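Local coordinates for protein VP1 (Polyomavirus HPyV6, PDB 4PCG) that forms the pentameric building block of the polyomavirus capsid shell and probably takes part in attachment to host-cell receptors, at residues K22-L27 and G262-V267; V65-E70 and F225-L230; V82-R87 and R270-K275; F120-G125 and E185-F190; P127-G132 and P181-N186. All coordinates share one frame; numbering follows the deposited sequence.

Contact 1: K22-L27 and G262-V267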
# COMPACT_ATOMS: atom_id res chain seq x y z
N LYS B 22 7.61 32.74 11.36
CA LYS B 22 6.74 31.71 10.86
C LYS B 22 5.42 32.30 10.38
O LYS B 22 4.96 33.32 10.88
CB LYS B 22 6.53 30.58 11.88
CG LYS B 22 5.78 30.96 13.12
CD LYS B 22 5.52 29.73 13.98
CE LYS B 22 5.14 30.15 15.40
NZ LYS B 22 3.76 30.71 15.35
N VAL B 23 4.84 31.64 9.40
CA VAL B 23 3.52 31.95 8.88
C VAL B 23 2.64 30.73 9.13
O VAL B 23 3.01 29.62 8.78
CB VAL B 23 3.58 32.21 7.37
CG1 VAL B 23 2.19 32.14 6.71
CG2 VAL B 23 4.22 33.57 7.14
N GLU B 24 1.47 30.98 9.69
CA GLU B 24 0.42 29.97 9.78
C GLU B 24 -0.78 30.38 8.96
O GLU B 24 -1.20 31.55 9.01
CB GLU B 24 0.03 29.76 11.23
CG GLU B 24 1.11 29.03 11.98
CD GLU B 24 0.86 28.89 13.46
OE1 GLU B 24 -0.33 28.82 13.85
OE2 GLU B 24 1.86 28.80 14.22
N ALA B 25 -1.38 29.42 8.26
CA ALA B 25 -2.58 29.69 7.49
C ALA B 25 -3.39 28.43 7.32
O ALA B 25 -2.84 27.33 7.36
CB ALA B 25 -2.20 30.23 6.12
N ILE B 26 -4.69 28.57 7.14
CA ILE B 26 -5.51 27.45 6.70
C ILE B 26 -6.14 27.87 5.39
O ILE B 26 -6.90 28.84 5.36
CB ILE B 26 -6.59 27.04 7.71
CG1 ILE B 26 -5.93 26.47 8.97
CG2 ILE B 26 -7.52 25.98 7.10
CD1 ILE B 26 -6.88 26.16 10.08
N LEU B 27 -5.77 27.17 4.32
CA LEU B 27 -6.30 27.44 3.00
C LEU B 27 -7.61 26.68 2.93
O LEU B 27 -7.65 25.51 3.28
CB LEU B 27 -5.29 26.97 1.92
CG LEU B 27 -4.33 28.09 1.51
CD1 LEU B 27 -3.48 28.58 2.66
CD2 LEU B 27 -3.51 27.66 0.31
N GLY B 262 -10.05 22.11 5.09
CA GLY B 262 -8.98 23.08 5.05
C GLY B 262 -7.65 22.39 4.95
O GLY B 262 -7.53 21.18 5.30
N ARG B 263 -6.64 23.10 4.45
CA ARG B 263 -5.26 22.61 4.57
C ARG B 263 -4.46 23.61 5.38
O ARG B 263 -4.35 24.79 5.01
CB ARG B 263 -4.59 22.41 3.20
CG ARG B 263 -3.12 22.03 3.31
CD ARG B 263 -2.48 21.74 1.97
NE ARG B 263 -2.84 20.42 1.40
CZ ARG B 263 -2.25 19.28 1.73
NH1 ARG B 263 -1.27 19.24 2.65
NH2 ARG B 263 -2.63 18.15 1.15
N PHE B 264 -3.94 23.13 6.52
CA PHE B 264 -3.10 23.91 7.40
C PHE B 264 -1.69 23.97 6.84
O PHE B 264 -1.18 22.96 6.36
CB PHE B 264 -3.08 23.26 8.79
CG PHE B 264 -2.18 23.92 9.78
CD1 PHE B 264 -2.52 25.14 10.36
CD2 PHE B 264 -0.98 23.31 10.18
CE1 PHE B 264 -1.70 25.76 11.28
CE2 PHE B 264 -0.16 23.92 11.11
CZ PHE B 264 -0.52 25.13 11.67
N PHE B 265 -1.07 25.16 6.94
CA PHE B 265 0.36 25.35 6.67
C PHE B 265 0.98 26.10 7.86
O PHE B 265 0.42 27.06 8.39
CB PHE B 265 0.62 26.23 5.44
CG PHE B 265 0.22 25.65 4.10
CD1 PHE B 265 -1.12 25.62 3.69
CD2 PHE B 265 1.19 25.23 3.20
CE1 PHE B 265 -1.45 25.16 2.42
CE2 PHE B 265 0.85 24.77 1.93
CZ PHE B 265 -0.48 24.74 1.53
N ARG B 266 2.16 25.66 8.27
CA ARG B 266 3.04 26.43 9.12
C ARG B 266 4.39 26.42 8.43
O ARG B 266 5.05 25.39 8.36
CB ARG B 266 3.19 25.78 10.51
CG ARG B 266 4.08 26.58 11.43
CD ARG B 266 4.20 25.97 12.81
NE ARG B 266 2.99 26.20 13.60
CZ ARG B 266 2.20 25.28 14.15
NH1 ARG B 266 1.13 25.69 14.84
NH2 ARG B 266 2.45 23.99 14.06
N VAL B 267 4.80 27.58 7.96
CA VAL B 267 6.03 27.72 7.20
C VAL B 267 7.05 28.41 8.10
O VAL B 267 6.75 29.40 8.75
CB VAL B 267 5.82 28.54 5.92
CG1 VAL B 267 7.11 28.63 5.11
CG2 VAL B 267 4.71 27.96 5.06

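Contact 2: V65-E70 and F225-L230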
# COMPACT_ATOMS: atom_id res chain seq x y z
N VAL B 65 -1.52 34.56 -0.46
CA VAL B 65 -0.26 35.26 -0.57
C VAL B 65 -0.11 36.00 0.73
O VAL B 65 -0.90 36.88 1.03
CB VAL B 65 -0.23 36.23 -1.76
CG1 VAL B 65 1.14 36.87 -1.91
CG2 VAL B 65 -0.65 35.50 -3.04
N VAL B 66 0.90 35.64 1.50
CA VAL B 66 1.06 36.21 2.82
C VAL B 66 2.31 37.06 2.89
O VAL B 66 3.42 36.56 2.65
CB VAL B 66 1.15 35.10 3.88
CG1 VAL B 66 1.32 35.73 5.26
CG2 VAL B 66 -0.10 34.23 3.83
N ASN B 67 2.14 38.34 3.20
CA ASN B 67 3.24 39.28 3.28
C ASN B 67 4.09 39.00 4.48
O ASN B 67 3.59 38.60 5.52
CB ASN B 67 2.74 40.72 3.32
CG ASN B 67 2.21 41.19 1.98
OD1 ASN B 67 2.74 40.83 0.91
ND2 ASN B 67 1.18 42.02 2.02
N LEU B 68 5.39 39.13 4.31
CA LEU B 68 6.35 38.91 5.36
C LEU B 68 6.86 40.26 5.88
O LEU B 68 6.86 41.27 5.17
CB LEU B 68 7.51 38.09 4.80
CG LEU B 68 7.12 36.75 4.18
CD1 LEU B 68 8.29 36.07 3.50
CD2 LEU B 68 6.48 35.86 5.23
N PRO B 69 7.37 40.28 7.12
CA PRO B 69 7.83 41.55 7.68
C PRO B 69 9.03 42.15 6.94
O PRO B 69 9.90 41.42 6.45
CB PRO B 69 8.27 41.18 9.11
CG PRO B 69 7.88 39.79 9.34
CD PRO B 69 7.64 39.13 8.01
N GLU B 70 9.05 43.48 6.84
CA GLU B 70 10.23 44.18 6.37
C GLU B 70 11.44 43.81 7.23
O GLU B 70 11.33 43.74 8.46
CB GLU B 70 10.05 45.69 6.46
CG GLU B 70 9.26 46.31 5.32
CD GLU B 70 9.49 47.81 5.21
OE1 GLU B 70 10.45 48.34 5.83
OE2 GLU B 70 8.70 48.47 4.49
N PHE B 225 9.94 38.53 -3.59
CA PHE B 225 8.84 39.46 -3.83
C PHE B 225 8.23 39.89 -2.52
O PHE B 225 7.24 40.61 -2.51
CB PHE B 225 7.75 38.81 -4.70
CG PHE B 225 8.09 38.66 -6.16
CD1 PHE B 225 9.22 39.22 -6.73
CD2 PHE B 225 7.22 37.91 -6.98
CE1 PHE B 225 9.48 39.05 -8.09
CE2 PHE B 225 7.47 37.76 -8.32
CZ PHE B 225 8.60 38.33 -8.88
N GLY B 226 8.77 39.42 -1.38
CA GLY B 226 8.32 39.94 -0.07
C GLY B 226 7.14 39.21 0.54
O GLY B 226 6.58 39.64 1.55
N ALA B 227 6.76 38.08 -0.06
CA ALA B 227 5.64 37.29 0.40
C ALA B 227 5.92 35.80 0.23
O ALA B 227 6.78 35.42 -0.55
CB ALA B 227 4.38 37.69 -0.38
N ILE B 228 5.14 34.97 0.92
CA ILE B 228 5.11 33.55 0.68
C ILE B 228 3.81 33.24 -0.05
O ILE B 228 2.76 33.76 0.30
CB ILE B 228 5.31 32.71 1.97
CG1 ILE B 228 5.50 31.23 1.66
CG2 ILE B 228 4.20 32.92 2.99
CD1 ILE B 228 6.85 30.92 1.05
N TYR B 229 3.91 32.39 -1.06
CA TYR B 229 2.77 32.00 -1.90
C TYR B 229 2.43 30.58 -1.54
O TYR B 229 3.27 29.67 -1.73
CB TYR B 229 3.17 32.07 -3.38
CG TYR B 229 3.33 33.49 -3.85
CD1 TYR B 229 4.45 34.24 -3.49
CD2 TYR B 229 2.35 34.10 -4.64
CE1 TYR B 229 4.58 35.55 -3.89
CE2 TYR B 229 2.49 35.40 -5.06
CZ TYR B 229 3.61 36.11 -4.69
OH TYR B 229 3.77 37.41 -5.09
N LEU B 230 1.21 30.37 -1.07
CA LEU B 230 0.73 29.06 -0.71
C LEU B 230 -0.38 28.69 -1.66
O LEU B 230 -1.23 29.51 -1.93
CB LEU B 230 0.20 29.06 0.72
CG LEU B 230 1.19 29.55 1.79
CD1 LEU B 230 0.50 29.55 3.15
CD2 LEU B 230 2.40 28.63 1.83
O HOH W 1 6.52 42.07 2.71

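Contact 3: V82-R87 and R270-K275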
# COMPACT_ATOMS: atom_id res chain seq x y z
N VAL B 82 16.89 38.50 2.61
CA VAL B 82 15.54 38.08 2.31
C VAL B 82 15.13 36.94 3.20
O VAL B 82 15.95 36.20 3.70
CB VAL B 82 15.34 37.63 0.84
CG1 VAL B 82 15.72 38.77 -0.10
CG2 VAL B 82 16.14 36.38 0.54
N TRP B 83 13.82 36.77 3.35
CA TRP B 83 13.32 35.64 4.10
C TRP B 83 13.45 34.38 3.26
O TRP B 83 13.18 34.39 2.07
CB TRP B 83 11.85 35.86 4.48
CG TRP B 83 11.65 36.94 5.50
CD1 TRP B 83 11.09 38.16 5.30
CD2 TRP B 83 12.00 36.89 6.89
NE1 TRP B 83 11.06 38.87 6.47
CE2 TRP B 83 11.60 38.10 7.47
CE3 TRP B 83 12.62 35.92 7.70
CZ2 TRP B 83 11.83 38.41 8.83
CZ3 TRP B 83 12.82 36.20 9.04
CH2 TRP B 83 12.43 37.44 9.59
N GLU B 84 13.88 33.29 3.90
CA GLU B 84 14.02 32.01 3.25
C GLU B 84 13.16 31.01 4.00
O GLU B 84 13.38 30.77 5.20
CB GLU B 84 15.49 31.59 3.31
CG GLU B 84 15.76 30.19 2.80
CD GLU B 84 17.20 29.75 3.03
OE1 GLU B 84 17.95 30.42 3.74
OE2 GLU B 84 17.58 28.71 2.47
N ALA B 85 12.20 30.43 3.32
CA ALA B 85 11.40 29.36 3.90
C ALA B 85 12.17 28.04 3.78
O ALA B 85 12.52 27.62 2.68
CB ALA B 85 10.05 29.27 3.20
N PHE B 86 12.44 27.38 4.90
CA PHE B 86 13.30 26.18 4.84
C PHE B 86 12.61 24.89 5.23
O PHE B 86 13.17 23.81 4.97
CB PHE B 86 14.60 26.36 5.66
CG PHE B 86 14.38 26.56 7.15
CD1 PHE B 86 14.14 27.82 7.67
CD2 PHE B 86 14.37 25.48 8.01
CE1 PHE B 86 13.91 28.01 9.02
CE2 PHE B 86 14.13 25.65 9.37
CZ PHE B 86 13.90 26.92 9.89
N ARG B 87 11.43 24.97 5.86
CA ARG B 87 10.59 23.81 6.12
C ARG B 87 9.15 24.21 6.34
O ARG B 87 8.85 25.37 6.60
CB ARG B 87 11.09 22.97 7.31
CG ARG B 87 10.91 23.61 8.66
CD ARG B 87 11.62 22.78 9.72
NE ARG B 87 11.40 23.33 11.06
CZ ARG B 87 10.30 23.15 11.78
NH1 ARG B 87 9.29 22.43 11.33
NH2 ARG B 87 10.19 23.71 12.98
N ARG B 270 14.04 31.67 7.93
CA ARG B 270 15.24 32.28 8.41
C ARG B 270 15.62 33.38 7.41
O ARG B 270 14.91 33.58 6.41
CB ARG B 270 16.36 31.23 8.50
CG ARG B 270 16.74 30.62 7.16
CD ARG B 270 17.60 29.37 7.38
NE ARG B 270 17.90 28.72 6.12
CZ ARG B 270 18.11 27.42 5.97
NH1 ARG B 270 18.11 26.59 7.01
NH2 ARG B 270 18.35 26.93 4.75
N GLN B 271 16.72 34.08 7.65
CA GLN B 271 17.15 35.10 6.70
C GLN B 271 18.35 34.62 5.91
O GLN B 271 19.23 33.96 6.45
CB GLN B 271 17.47 36.41 7.41
CG GLN B 271 16.25 36.99 8.09
CD GLN B 271 16.50 38.29 8.79
OE1 GLN B 271 17.66 38.71 8.98
NE2 GLN B 271 15.42 38.93 9.23
N ARG B 272 18.36 34.96 4.63
CA ARG B 272 19.43 34.61 3.71
C ARG B 272 19.97 35.87 3.04
O ARG B 272 19.19 36.71 2.55
CB ARG B 272 18.88 33.65 2.65
CG ARG B 272 19.87 33.25 1.56
CD ARG B 272 20.94 32.28 2.06
NE ARG B 272 20.40 30.94 2.23
CZ ARG B 272 21.10 29.80 2.21
NH1 ARG B 272 22.41 29.79 1.98
NH2 ARG B 272 20.47 28.66 2.39
N ARG B 273 21.30 36.01 3.01
CA ARG B 273 21.94 37.05 2.25
C ARG B 273 22.09 36.63 0.78
O ARG B 273 22.52 35.53 0.48
CB ARG B 273 23.31 37.37 2.87
CG ARG B 273 24.05 38.56 2.26
CD ARG B 273 25.13 39.11 3.20
NE ARG B 273 25.40 38.20 4.33
CZ ARG B 273 25.10 38.44 5.61
NH1 ARG B 273 24.53 39.59 5.99
NH2 ARG B 273 25.39 37.52 6.55
N VAL B 274 21.69 37.52 -0.13
CA VAL B 274 21.83 37.31 -1.56
C VAL B 274 22.57 38.52 -2.14
O VAL B 274 22.63 39.56 -1.49
CB VAL B 274 20.47 37.09 -2.27
CG1 VAL B 274 19.78 35.84 -1.73
CG2 VAL B 274 19.55 38.29 -2.12
N LYS B 275 23.15 38.36 -3.33
CA LYS B 275 23.87 39.46 -4.00
C LYS B 275 23.06 39.92 -5.19
O LYS B 275 22.46 39.09 -5.89
CB LYS B 275 25.26 39.01 -4.46

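Contact 4: F120-G125 and E185-F190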
# COMPACT_ATOMS: atom_id res chain seq x y z
N PHE B 120 -2.82 18.14 -2.94
CA PHE B 120 -1.80 19.00 -3.52
C PHE B 120 -1.48 20.16 -2.60
O PHE B 120 -2.38 20.83 -2.11
CB PHE B 120 -2.27 19.52 -4.90
CG PHE B 120 -1.28 20.45 -5.57
CD1 PHE B 120 -1.30 21.81 -5.30
CD2 PHE B 120 -0.30 19.95 -6.39
CE1 PHE B 120 -0.31 22.66 -5.86
CE2 PHE B 120 0.63 20.77 -6.98
CZ PHE B 120 0.63 22.13 -6.71
N TRP B 121 -0.19 20.44 -2.45
CA TRP B 121 0.25 21.65 -1.81
C TRP B 121 1.48 22.20 -2.53
O TRP B 121 2.26 21.46 -3.14
CB TRP B 121 0.52 21.44 -0.32
CG TRP B 121 1.64 20.49 0.01
CD1 TRP B 121 1.53 19.14 0.34
CD2 TRP B 121 3.06 20.78 0.04
NE1 TRP B 121 2.79 18.61 0.58
CE2 TRP B 121 3.73 19.59 0.39
CE3 TRP B 121 3.82 21.94 -0.21
CZ2 TRP B 121 5.13 19.52 0.50
CZ3 TRP B 121 5.22 21.87 -0.10
CH2 TRP B 121 5.85 20.66 0.24
N ALA B 122 1.61 23.51 -2.47
CA ALA B 122 2.78 24.20 -2.97
C ALA B 122 3.11 25.39 -2.07
O ALA B 122 2.22 26.06 -1.53
CB ALA B 122 2.55 24.70 -4.39
N CYS B 123 4.42 25.64 -1.98
CA CYS B 123 4.97 26.80 -1.26
C CYS B 123 6.01 27.40 -2.14
O CYS B 123 6.94 26.71 -2.54
CB CYS B 123 5.76 26.40 -0.03
SG CYS B 123 4.78 25.74 1.29
N GLY B 124 5.89 28.71 -2.42
CA GLY B 124 6.85 29.36 -3.30
C GLY B 124 7.05 30.85 -3.10
O GLY B 124 6.36 31.50 -2.29
N GLY B 125 8.01 31.39 -3.85
CA GLY B 125 8.34 32.78 -3.78
C GLY B 125 7.60 33.60 -4.83
O GLY B 125 7.74 34.79 -4.90
N GLU B 185 10.57 27.37 -10.36
CA GLU B 185 11.97 27.37 -9.93
C GLU B 185 12.15 27.58 -8.42
O GLU B 185 13.00 26.95 -7.78
CB GLU B 185 12.77 28.45 -10.70
CG GLU B 185 12.95 28.15 -12.19
CD GLU B 185 11.75 28.49 -13.11
OE1 GLU B 185 11.91 28.36 -14.35
OE2 GLU B 185 10.66 28.90 -12.65
N ASN B 186 11.39 28.47 -7.85
CA ASN B 186 11.66 28.87 -6.45
C ASN B 186 10.38 28.51 -5.71
O ASN B 186 9.75 29.31 -5.04
CB ASN B 186 11.96 30.37 -6.49
CG ASN B 186 12.18 31.01 -5.12
OD1 ASN B 186 12.82 30.45 -4.23
ND2 ASN B 186 11.66 32.21 -4.97
N CYS B 187 10.01 27.25 -5.87
CA CYS B 187 8.78 26.70 -5.32
C CYS B 187 8.98 25.21 -5.09
O CYS B 187 9.72 24.58 -5.83
CB CYS B 187 7.68 26.94 -6.32
SG CYS B 187 6.17 26.01 -6.11
N ARG B 188 8.38 24.68 -4.04
CA ARG B 188 8.29 23.24 -3.86
C ARG B 188 6.83 22.85 -3.87
O ARG B 188 6.00 23.51 -3.22
CB ARG B 188 8.89 22.81 -2.53
CG ARG B 188 10.28 23.34 -2.29
CD ARG B 188 11.33 22.95 -3.32
NE ARG B 188 12.58 23.56 -2.86
CZ ARG B 188 13.28 24.50 -3.48
NH1 ARG B 188 14.37 24.97 -2.87
NH2 ARG B 188 12.99 24.94 -4.70
N TYR B 189 6.53 21.76 -4.57
CA TYR B 189 5.16 21.27 -4.59
C TYR B 189 5.12 19.75 -4.55
O TYR B 189 6.08 19.08 -4.95
CB TYR B 189 4.36 21.86 -5.77
CG TYR B 189 4.85 21.44 -7.12
CD1 TYR B 189 4.49 20.21 -7.68
CD2 TYR B 189 5.73 22.25 -7.85
CE1 TYR B 189 4.96 19.82 -8.90
CE2 TYR B 189 6.20 21.87 -9.09
CZ TYR B 189 5.83 20.64 -9.60
OH TYR B 189 6.33 20.27 -10.82
N PHE B 190 3.98 19.24 -4.11
CA PHE B 190 3.76 17.82 -4.04
C PHE B 190 2.31 17.55 -4.33
O PHE B 190 1.44 18.20 -3.75
CB PHE B 190 4.08 17.21 -2.68
CG PHE B 190 3.86 15.72 -2.69
CD1 PHE B 190 4.64 14.90 -3.51
CD2 PHE B 190 2.77 15.16 -2.04
CE1 PHE B 190 4.39 13.53 -3.61
CE2 PHE B 190 2.51 13.79 -2.13
CZ PHE B 190 3.33 12.98 -2.91

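Contact 5: P127-G132 and P181-N186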
# COMPACT_ATOMS: atom_id res chain seq x y z
N PRO B 127 3.82 33.05 -7.71
CA PRO B 127 2.70 32.13 -7.96
C PRO B 127 3.07 30.82 -8.65
O PRO B 127 4.03 30.74 -9.41
CB PRO B 127 1.80 32.94 -8.88
CG PRO B 127 2.14 34.36 -8.66
CD PRO B 127 3.62 34.37 -8.33
N LEU B 128 2.26 29.79 -8.40
CA LEU B 128 2.43 28.48 -8.98
C LEU B 128 2.29 28.54 -10.49
O LEU B 128 1.27 29.04 -10.99
CB LEU B 128 1.37 27.53 -8.42
CG LEU B 128 1.43 26.08 -8.90
CD1 LEU B 128 2.68 25.37 -8.38
CD2 LEU B 128 0.18 25.33 -8.52
N ASP B 129 3.28 28.04 -11.20
CA ASP B 129 3.21 27.90 -12.66
C ASP B 129 2.42 26.64 -12.99
O ASP B 129 2.66 25.55 -12.40
CB ASP B 129 4.60 27.80 -13.25
CG ASP B 129 5.45 29.03 -12.98
OD1 ASP B 129 5.09 30.10 -13.52
OD2 ASP B 129 6.50 28.91 -12.29
N VAL B 130 1.44 26.78 -13.89
CA VAL B 130 0.59 25.64 -14.29
C VAL B 130 0.46 25.51 -15.81
O VAL B 130 0.71 26.47 -16.56
CB VAL B 130 -0.83 25.71 -13.67
CG1 VAL B 130 -0.80 25.37 -12.18
CG2 VAL B 130 -1.47 27.07 -13.92
N ILE B 131 0.02 24.32 -16.24
CA ILE B 131 -0.19 23.98 -17.62
C ILE B 131 -1.68 23.61 -17.69
O ILE B 131 -2.15 22.83 -16.87
CB ILE B 131 0.62 22.76 -18.06
CG1 ILE B 131 2.13 22.94 -17.83
CG2 ILE B 131 0.40 22.48 -19.55
CD1 ILE B 131 2.94 21.65 -17.98
N GLY B 132 -2.40 24.19 -18.63
CA GLY B 132 -3.85 23.93 -18.77
C GLY B 132 -4.13 23.10 -19.98
O GLY B 132 -3.79 23.49 -21.11
N PRO B 181 6.29 21.31 -14.30
CA PRO B 181 7.65 20.95 -13.84
C PRO B 181 8.77 21.63 -14.61
O PRO B 181 9.92 21.57 -14.18
CB PRO B 181 7.68 19.41 -14.01
CG PRO B 181 6.78 19.17 -15.18
CD PRO B 181 5.65 20.18 -15.02
N THR B 182 8.45 22.30 -15.72
CA THR B 182 9.46 23.04 -16.46
C THR B 182 9.68 24.42 -15.87
O THR B 182 10.60 25.09 -16.28
CB THR B 182 9.13 23.22 -17.96
OG1 THR B 182 8.07 24.17 -18.11
CG2 THR B 182 8.81 21.86 -18.63
N ARG B 183 8.86 24.83 -14.92
CA ARG B 183 9.00 26.13 -14.25
C ARG B 183 9.04 25.91 -12.73
O ARG B 183 9.69 24.96 -12.26
CB ARG B 183 7.92 27.11 -14.74
CG ARG B 183 7.98 27.30 -16.26
CD ARG B 183 6.92 28.27 -16.78
NE ARG B 183 7.10 28.47 -18.19
CZ ARG B 183 6.50 29.39 -18.94
NH1 ARG B 183 5.61 30.23 -18.44
NH2 ARG B 183 6.79 29.47 -20.23
N ASN B 184 8.35 26.74 -11.95
CA ASN B 184 8.32 26.59 -10.50
C ASN B 184 9.69 26.51 -9.87
O ASN B 184 9.90 25.74 -8.91
CB ASN B 184 7.43 25.43 -10.10
CG ASN B 184 5.96 25.75 -10.38
OD1 ASN B 184 5.44 26.72 -9.85
ND2 ASN B 184 5.31 24.93 -11.20
N GLU B 185 10.57 27.37 -10.36
CA GLU B 185 11.97 27.37 -9.93
C GLU B 185 12.15 27.58 -8.42
O GLU B 185 13.00 26.95 -7.78
CB GLU B 185 12.77 28.45 -10.70
CG GLU B 185 12.95 28.15 -12.19
CD GLU B 185 11.75 28.49 -13.11
OE1 GLU B 185 11.91 28.36 -14.35
OE2 GLU B 185 10.66 28.90 -12.65
N ASN B 186 11.39 28.47 -7.85
CA ASN B 186 11.66 28.87 -6.45
C ASN B 186 10.38 28.51 -5.71
O ASN B 186 9.75 29.31 -5.04
CB ASN B 186 11.96 30.37 -6.49
CG ASN B 186 12.18 31.01 -5.12
OD1 ASN B 186 12.82 30.45 -4.23
ND2 ASN B 186 11.66 32.21 -4.97
O HOH W 2 6.05 28.94 -8.47
O HOH W 3 3.92 30.09 -16.00
O HOH W 4 8.28 30.50 -11.38

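Contact 1: K22-L27 and G262-V267
The BI strand pair of the VP1 jelly roll is built here, with K22-L27 running antiparallel to G262-V267 and E24 set directly across from R266. This is a non-hydrogen-bonded pair, and its two side chains lie alongside each other, pointing the same way. R266 starts with CG anti to the backbone N (chi1 -179°) and bends at chi3, which brings NE to 2.9 Å from E24 OE2. The oxygen lies in the guanidinium plane, whereas NE stands well above the carboxylate plane. K22 NZ donates to the same OE2, also at 2.9 Å, from the opposite face, so one oxygen is held between two cations. R266 NH2 has a second acid, E89, on strand 79-93. F264 CZ sits 3.6 Å above the R266 guanidinium plane, near its rim, and I26 CG1 approaches the edge of the F264 ring, 3.9 Å from CD1. On the other face of the sheet L27 fits both methyls against F265 CE1, with CD2 at 3.9 Å and CD1 at 4.0 Å. V23 with V267, A25 with F265 and L27 with R263 each exchange two backbone hydrogen bonds. P181 and T182 of a neighbouring subunit pack on I26, F264 and R266, while F265 and L27 face the opposing sheet. One row thus faces the inside of the sandwich and the other a subunit interface, in a BI pair of the viral jelly roll.

Contact 2: V65-E70 and F225-L230
The Y229 ring carries V65 on one face: CG1 stands 3.9 Å from the ring centroid, 19° off the normal, in a CH-pi contact, while V65 CG2 reaches the ring rim 3.7 Å from Y229 CD2. With CG1 anti to the backbone N (chi1 -176°), V65 can offer both methyls to Y229, and CG1 also touches A227 CB at 3.7 Å. V66 and I228 project from the other face of the ladder. Their backbones exchange two hydrogen bonds, and I228 CG2 lies 3.9 Å from V66 CB. Beyond the paired strands, which are C and H of the jelly roll, L68 N donates to G226 O at 3.0 Å. A water joins the same two residues, donating to L68 O (2.6 Å) and to G226 O (2.7 Å). G226 adopts a positive phi of 89°, a backbone shape readily taken up by glycine. The end of the ladder is thus held by polar bonds, one carbonyl oxygen serving two donors, where the strands proper add valine-on-ring packing.

Contact 3: V82-R87 and R270-K275
A single carboxylate, that of E84, is gripped by two arginines at once, R270 and R272, each using NE and one terminal nitrogen side-on. R270 NE meets E84 OE1 at 2.9 Å in an almost straight bond (177°), and R270 NH2 meets OE2 at 3.0 Å. R272 also uses NE on OE1 and NH2 on OE2, both 2.9 Å, but its NE bond is bent. The two NE atoms come from opposite faces of the carboxylate. The R270 guanidinium is turned 75° from that plane and the R272 group 46°, and only R272 NH2 arrives close to the plane, on the syn side of OE2. R270 is extended from CG to NE, whereas R272 bends at chi2 and chi3 to curl back to the same acid. F86 CB lies 3.6 Å above the centre of the R270 guanidinium. On the other side of the ladder Q271 lies along W83, its NE2 over the indole face 3.4 Å from CH2 and its CG making a CH-pi contact with the six-membered ring. Backbone bonds tie V82 to R272 and E84 to R270 as strand 79-93 crosses strand 256-274. Outside partners complete the polar groups: G220 N donates to E84 OE2, and R272 NH1 to M10 O. In this buried place two cations and a further N-H would probably hold E84 ionised, leaving the cluster with a surplus of positive charge.

Contact 4: F120-G125 and E185-F190
W121 reaches across to R188 and F190 from the strand E side of an E-F ladder. Its CB abuts F265 of strand 256-274, and CG stands between the backbone N and the carbonyl carbon (chi1 64°), which folds the indole over the neighbouring strand. From there NE1 and CE2 come to 3.8 and 3.9 Å from F190 CB, which sits over one ring face, toward the rim. At the six-membered end of the indole, on the same side as F190 CB, CE3 and then CZ3 approach R188 O, CZ3 at 3.6 Å. On the opposite face of the sheet, A122 CB meets Y189 CB at 3.6 Å, and F120 CZ reaches Y189 CB at 3.9 Å. Paired backbone bonds link W121 with F190 and C123 with R188; G125 N adds one to N186 O. The N207 amide side chain of a neighbouring subunit bonds to C187 O and Y189 N. Both edges of strand F thus make backbone hydrogen bonds, one within the chain, the other to that subunit.

Contact 5: P127-G132 and P181-N186
D129 and N184 pair side chain to backbone in both directions, joining the short strand 129-132 to the loop before strand F; both belong to the long EF excursion of the VP1 jelly roll. Three direct hydrogen bonds join the pair. The N184 amide acts as a stand-in for a strand neighbour: OD1 accepts from D129 N at 2.9 Å, and ND2 donates a hydrogen bond to D129 O at 3.0 Å. D129 answers with its carboxylate, OD2 accepting from N184 N at 2.9 Å on the anti side. N184 CG is anti to the carbonyl carbon (chi1 -70°), which lays the amide along the D129 backbone. D180 O takes a further bond from ND2, fixing the rotation of the amide. Waters add further links. One water donates to D129 OD1 and accepts from R183 NH1, so arginine and aspartate are joined without direct contact of their charged atoms. Another donates to D129 OD2 (2.6 Å) and, more loosely, to E185 OE2 (3.1 Å), which probably eases the closeness of two acids whose oxygens are 4.2 Å apart. The apolar contact is that of I131 CD1 with P181 CD; I131 also packs on I93 of a neighbouring subunit. Carbon-to-oxygen packing completes the join: R183 CB rests beside D129 OD2, and just before strand 129-132, L128 CD1 lies 3.4 Å from N184 OD1.

Overall arrangement
Contacts 1 and 3 belong to the BIDG sheet of the jelly roll and share strand 256-274, their centres about 19 Å apart; contacts 2 and 4 belong to CHEF. The sheets meet where V23 and F265 of contact 1 pack on L68 and L230 of contact 2. P69 O of contact 2 takes a probable hydrogen bond from W83 NE1 of contact 3 at 2.8 Å, and Y229 N of contact 2 probably donates to G124 O of contact 4 at 2.9 Å. Contact 5 adjoins contact 4, centres about 9 Å apart. Both reach one neighbouring subunit, where P181 of contact 5 packs on that subunit's F264, counterpart of the one in contact 1. The sodium site lies outside all five.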